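PDB 6D97: aldehyde dehydrogenase 12 from Zea mays, which probably catalyses the NAD-dependent oxidation of L-glutamate gamma-semialdehyde to glutamate, the last step of proline breakdown in plants. Local coordinates for residues D446-V451 against P471-D476; T485-A488 against A492-T495. All coordinates share one frame; numbering follows the deposited sequence.

Contact 1 of 2, residues D446-V451 against P471-D476; sequences DQLELV and PLFLQD
L448 reaches across from the start of helix 448-457 to F473 and D476 on helix 471-479, the only pairings between the two segments. The helices follow strands 437-443 and 463-467 of the mixed sheet in the aldehyde dehydrogenase fold, and the CA atoms of L448 and F473 stay 9.8 Å apart, so side chains alone bridge the gap.

The bond from CA to CB of L448 already points at the other helix. With CG anti to the backbone N (chi1 -177°), the branch point is carried further across, and the two methyls do the touching. CD1 lies 4.0 Å from CE1 of F473 and is only slightly farther from CZ. CD2 comes to the same ring corner, 3.8 Å from CE1 of F473, approaching the ring obliquely. The same methyl lies 3.6 Å from OD2 of D476, the leucine and aspartate side chains running past each other in opposite directions. An alanine here would lose both methyls and would probably leave the CE1 corner of F473 without its apolar cover from helix 448-457.

The F473 ring also touches Y443 and I466 of the neighbouring strands 437-443 and 463-467. D476 has its charge matched outside the contact: OD1 forms a salt bridge to NE of R480, just past the end of helix 471-479. OE2 of E449 stands 5.2 Å from OD2 of D476, a like-charge neighbour whose repulsion that arginine probably tempers.

The contact is therefore a small, mainly apolar one at the surface, burying 131 Å² in all: dispersion between two methyls and one ring corner, bordered by a carboxylate whose charge is met by R480, just beyond the end of its helix.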
loop_
_atom_site.group_PDB
_atom_site.type_symbol
_atom_site.label_atom_id
_atom_site.label_comp_id
_atom_site.label_asym_id
_atom_site.label_seq_id
_atom_site.Cartn_x
_atom_site.Cartn_y
_atom_site.Cartn_z
ATOM N N ASP A 446 -36.195 9.789 19.531
ATOM C CA ASP A 446 -35.473 9.991 20.780
ATOM C C ASP A 446 -34.740 8.745 21.262
ATOM O O ASP A 446 -34.058 8.811 22.290
ATOM C CB ASP A 446 -36.437 10.459 21.878
ATOM C CG ASP A 446 -37.520 11.387 21.353
ATOM O OD1 ASP A 446 -38.547 10.881 20.850
ATOM O OD2 ASP A 446 -37.341 12.622 21.437
ATOM N N GLN A 447 -34.851 7.619 20.554
ATOM C CA GLN A 447 -34.446 6.323 21.085
ATOM C C GLN A 447 -33.284 5.683 20.329
ATOM O O GLN A 447 -33.065 4.474 20.464
ATOM C CB GLN A 447 -35.634 5.360 21.088
ATOM C CG GLN A 447 -36.817 5.796 21.926
ATOM C CD GLN A 447 -37.906 4.742 21.963
ATOM O OE1 GLN A 447 -38.400 4.303 20.922
ATOM N NE2 GLN A 447 -38.272 4.314 23.163
ATOM N N LEU A 448 -32.537 6.453 19.531
ATOM C CA LEU A 448 -31.424 5.852 18.799
ATOM C C LEU A 448 -30.393 5.249 19.745
ATOM O O LEU A 448 -29.760 4.240 19.412
ATOM C CB LEU A 448 -30.762 6.881 17.882
ATOM C CG LEU A 448 -29.623 6.304 17.031
ATOM C CD1 LEU A 448 -30.123 5.140 16.179
ATOM C CD2 LEU A 448 -28.958 7.368 16.167
ATOM N N GLU A 449 -30.223 5.840 20.932
ATOM C CA GLU A 449 -29.278 5.294 21.902
ATOM C C GLU A 449 -29.671 3.885 22.323
ATOM O O GLU A 449 -28.808 3.012 22.474
ATOM C CB GLU A 449 -29.189 6.210 23.121
ATOM C CG GLU A 449 -28.725 7.615 22.797
ATOM C CD GLU A 449 -27.305 7.647 22.266
ATOM O OE1 GLU A 449 -26.505 6.772 22.664
ATOM O OE2 GLU A 449 -26.991 8.542 21.449
ATOM N N LEU A 450 -30.970 3.647 22.520
ATOM C CA LEU A 450 -31.433 2.310 22.879
ATOM C C LEU A 450 -31.101 1.306 21.787
ATOM O O LEU A 450 -30.700 0.172 22.071
ATOM C CB LEU A 450 -32.940 2.334 23.141
ATOM C CG LEU A 450 -33.470 3.324 24.179
ATOM C CD1 LEU A 450 -34.963 3.120 24.409
ATOM C CD2 LEU A 450 -32.707 3.198 25.485
ATOM N N VAL A 451 -31.264 1.709 20.527
ATOM C CA VAL A 451 -30.941 0.826 19.413
ATOM C C VAL A 451 -29.451 0.514 19.403
ATOM O O VAL A 451 -29.039 -0.641 19.238
ATOM C CB VAL A 451 -31.394 1.456 18.086
ATOM C CG1 VAL A 451 -30.887 0.638 16.917
ATOM C CG2 VAL A 451 -32.904 1.563 18.054
ATOM N N PRO A 471 -26.089 11.726 5.985
ATOM C CA PRO A 471 -24.693 11.471 6.384
ATOM C C PRO A 471 -24.431 11.636 7.873
ATOM O O PRO A 471 -23.545 10.962 8.414
ATOM C CB PRO A 471 -23.902 12.492 5.553
ATOM C CG PRO A 471 -24.885 13.561 5.224
ATOM C CD PRO A 471 -26.204 12.868 5.063
ATOM N N LEU A 472 -25.168 12.517 8.554
ATOM C CA LEU A 472 -24.979 12.671 9.994
ATOM C C LEU A 472 -25.504 11.456 10.750
ATOM O O LEU A 472 -24.913 11.041 11.754
ATOM C CB LEU A 472 -25.663 13.948 10.484
ATOM C CG LEU A 472 -25.335 15.247 9.743
ATOM C CD1 LEU A 472 -26.063 16.412 10.392
ATOM C CD2 LEU A 472 -23.835 15.520 9.686
ATOM N N PHE A 473 -26.613 10.875 10.286
ATOM C CA PHE A 473 -27.135 9.657 10.898
ATOM C C PHE A 473 -26.212 8.478 10.623
ATOM O O PHE A 473 -25.895 7.697 11.529
ATOM C CB PHE A 473 -28.545 9.378 10.374
ATOM C CG PHE A 473 -29.196 8.165 10.977
ATOM C CD1 PHE A 473 -29.873 8.254 12.182
ATOM C CD2 PHE A 473 -29.144 6.937 10.331
ATOM C CE1 PHE A 473 -30.484 7.141 12.736
ATOM C CE2 PHE A 473 -29.755 5.820 10.877
ATOM C CZ PHE A 473 -30.425 5.922 12.081
ATOM N N LEU A 474 -25.763 8.344 9.372
ATOM C CA LEU A 474 -24.893 7.233 9.001
ATOM C C LEU A 474 -23.598 7.256 9.804
ATOM O O LEU A 474 -23.217 6.250 10.411
ATOM C CB LEU A 474 -24.597 7.271 7.499
ATOM C CG LEU A 474 -25.728 6.907 6.535
ATOM C CD1 LEU A 474 -25.246 7.026 5.102
ATOM C CD2 LEU A 474 -26.240 5.500 6.806
ATOM N N GLN A 475 -22.916 8.404 9.834
ATOM C CA GLN A 475 -21.633 8.470 10.528
ATOM C C GLN A 475 -21.794 8.307 12.033
ATOM O O GLN A 475 -20.875 7.823 12.706
ATOM C CB GLN A 475 -20.924 9.782 10.196
ATOM C CG GLN A 475 -21.430 10.993 10.955
ATOM C CD GLN A 475 -20.764 12.275 10.497
ATOM O OE1 GLN A 475 -19.976 12.272 9.556
ATOM N NE2 GLN A 475 -21.088 13.380 11.156
ATOM N N ASP A 476 -22.950 8.691 12.580
ATOM C CA ASP A 476 -23.205 8.474 14.001
ATOM C C ASP A 476 -23.382 6.991 14.299
ATOM O O ASP A 476 -22.771 6.458 15.233
ATOM C CB ASP A 476 -24.438 9.268 14.436
ATOM C CG ASP A 476 -24.660 9.225 15.934
ATOM O OD1 ASP A 476 -23.677 9.395 16.683
ATOM O OD2 ASP A 476 -25.816 9.042 16.368
#

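Contact 2 of 2, residues T485-A488 against A492-T495; sequences TTYA and ARTT
Y487 and R493 carry the contact between 485-488, the edge strand of this chain's mixed sheet in the aldehyde dehydrogenase fold, and the loop 492-495, which doubles back over it. In the tetramer the strand is no edge: it pairs in parallel with a strand of a neighbouring subunit, so the sheet runs on across the interface.

Apolar packing comes first, with CB of A492 3.9 Å from CB of Y487. The same methyl also lies against the backbone carbonyl of Y487. Over one face of the tyrosine ring sits CG of R493, 4.2 Å from the centroid and 13° off the normal, a CH-pi contact. With chi1 at 61°, CG is wedged between the backbone N and the carbonyl carbon, and the chain then runs extended to NE.

The guanidinium meets the ring at a tilt, the planes 54° apart, with CE2 of Y487 3.5 Å from CZ of R493 and over one guanidinium face.

Polar bonds within the loop hold the arginine head: a weak, bent one from NE of R493 to O of T495, and one from NH2 of R493 to O of G496. Finally, a single water bridges the segments, 3.0 Å from OH of Y487 and donating to O of T494 at 2.8 Å.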
loop_
_atom_site.group_PDB
_atom_site.type_symbol
_atom_site.label_atom_id
_atom_site.label_comp_id
_atom_site.label_asym_id
_atom_site.label_seq_id
_atom_site.Cartn_x
_atom_site.Cartn_y
_atom_site.Cartn_z
ATOM N N THR A 485 -18.960 -6.296 8.372
ATOM C CA THR A 485 -19.422 -6.090 6.998
ATOM C C THR A 485 -20.728 -5.304 7.072
ATOM O O THR A 485 -21.820 -5.879 7.060
ATOM C CB THR A 485 -19.601 -7.401 6.255
ATOM O OG1 THR A 485 -18.462 -8.240 6.480
ATOM C CG2 THR A 485 -19.730 -7.125 4.773
ATOM N N THR A 486 -20.605 -3.983 7.128
ATOM C CA THR A 486 -21.735 -3.090 7.324
ATOM C C THR A 486 -22.012 -2.319 6.042
ATOM O O THR A 486 -21.101 -1.717 5.464
ATOM C CB THR A 486 -21.463 -2.121 8.474
ATOM O OG1 THR A 486 -21.224 -2.864 9.675
ATOM C CG2 THR A 486 -22.656 -1.203 8.678
ATOM N N TYR A 487 -23.268 -2.339 5.606
ATOM C CA TYR A 487 -23.713 -1.596 4.435
ATOM C C TYR A 487 -24.485 -0.363 4.885
ATOM O O TYR A 487 -25.264 -0.422 5.841
ATOM C CB TYR A 487 -24.587 -2.465 3.528
ATOM C CG TYR A 487 -23.925 -3.732 3.022
ATOM C CD1 TYR A 487 -23.741 -4.827 3.860
ATOM C CD2 TYR A 487 -23.503 -3.840 1.703
ATOM C CE1 TYR A 487 -23.151 -5.988 3.404
ATOM C CE2 TYR A 487 -22.902 -4.997 1.239
ATOM C CZ TYR A 487 -22.728 -6.066 2.094
ATOM O OH TYR A 487 -22.139 -7.220 1.631
ATOM N N ALA A 488 -24.270 0.756 4.194
ATOM C CA ALA A 488 -24.848 2.034 4.593
ATOM C C ALA A 488 -25.352 2.772 3.364
ATOM O O ALA A 488 -24.617 2.927 2.385
ATOM C CB ALA A 488 -23.828 2.896 5.345
ATOM N N ALA A 492 -28.910 -0.167 1.342
ATOM C CA ALA A 492 -28.129 -1.054 2.195
ATOM C C ALA A 492 -28.848 -2.381 2.407
ATOM O O ALA A 492 -30.077 -2.437 2.512
ATOM C CB ALA A 492 -27.847 -0.388 3.544
ATOM N N ARG A 493 -28.060 -3.449 2.468
ATOM C CA ARG A 493 -28.537 -4.809 2.663
ATOM C C ARG A 493 -27.683 -5.474 3.734
ATOM O O ARG A 493 -26.667 -4.930 4.170
ATOM C CB ARG A 493 -28.468 -5.601 1.350
ATOM C CG ARG A 493 -27.052 -5.720 0.782
ATOM C CD ARG A 493 -27.052 -6.133 -0.680
ATOM N NE ARG A 493 -25.779 -6.738 -1.061
ATOM C CZ ARG A 493 -24.731 -6.062 -1.520
ATOM N NH1 ARG A 493 -24.801 -4.747 -1.669
ATOM N NH2 ARG A 493 -23.614 -6.707 -1.832
ATOM N N THR A 494 -28.098 -6.663 4.169
ATOM C CA THR A 494 -27.264 -7.449 5.069
ATOM C C THR A 494 -26.597 -8.633 4.385
ATOM O O THR A 494 -25.574 -9.115 4.883
ATOM C CB THR A 494 -28.075 -7.965 6.266
ATOM O OG1 THR A 494 -29.015 -8.953 5.827
ATOM C CG2 THR A 494 -28.818 -6.826 6.937
ATOM N N THR A 495 -27.132 -9.100 3.261
ATOM C CA THR A 495 -26.659 -10.313 2.608
ATOM C C THR A 495 -26.017 -10.001 1.262
ATOM O O THR A 495 -26.126 -8.896 0.726
ATOM C CB THR A 495 -27.811 -11.304 2.412
ATOM O OG1 THR A 495 -28.737 -10.781 1.453
ATOM C CG2 THR A 495 -28.536 -11.530 3.717
HETATM O O HOH W 1 -23.159 -9.395 3.502
#

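Contact 1 closes before contact 2 opens, and helix 471-479 is followed, after a short connection, by strand 485-488, so the two follow in series. Their centres are 16 Å apart, yet they touch: CD2 of L474 packs 3.8 Å from CB of A488, while L478 of the same helix touches T486. The helix thus presents F473 and D476 to helix 448-457 and other side chains to the edge strand. Contact 1 lies at the surface, about 29 Å from the centre of the chain; contact 2 is buried, about 15 Å from it. Both lie away from the NAD pocket, and both border neighbouring subunits, through Q475 in contact 1 and the continued sheet in contact 2.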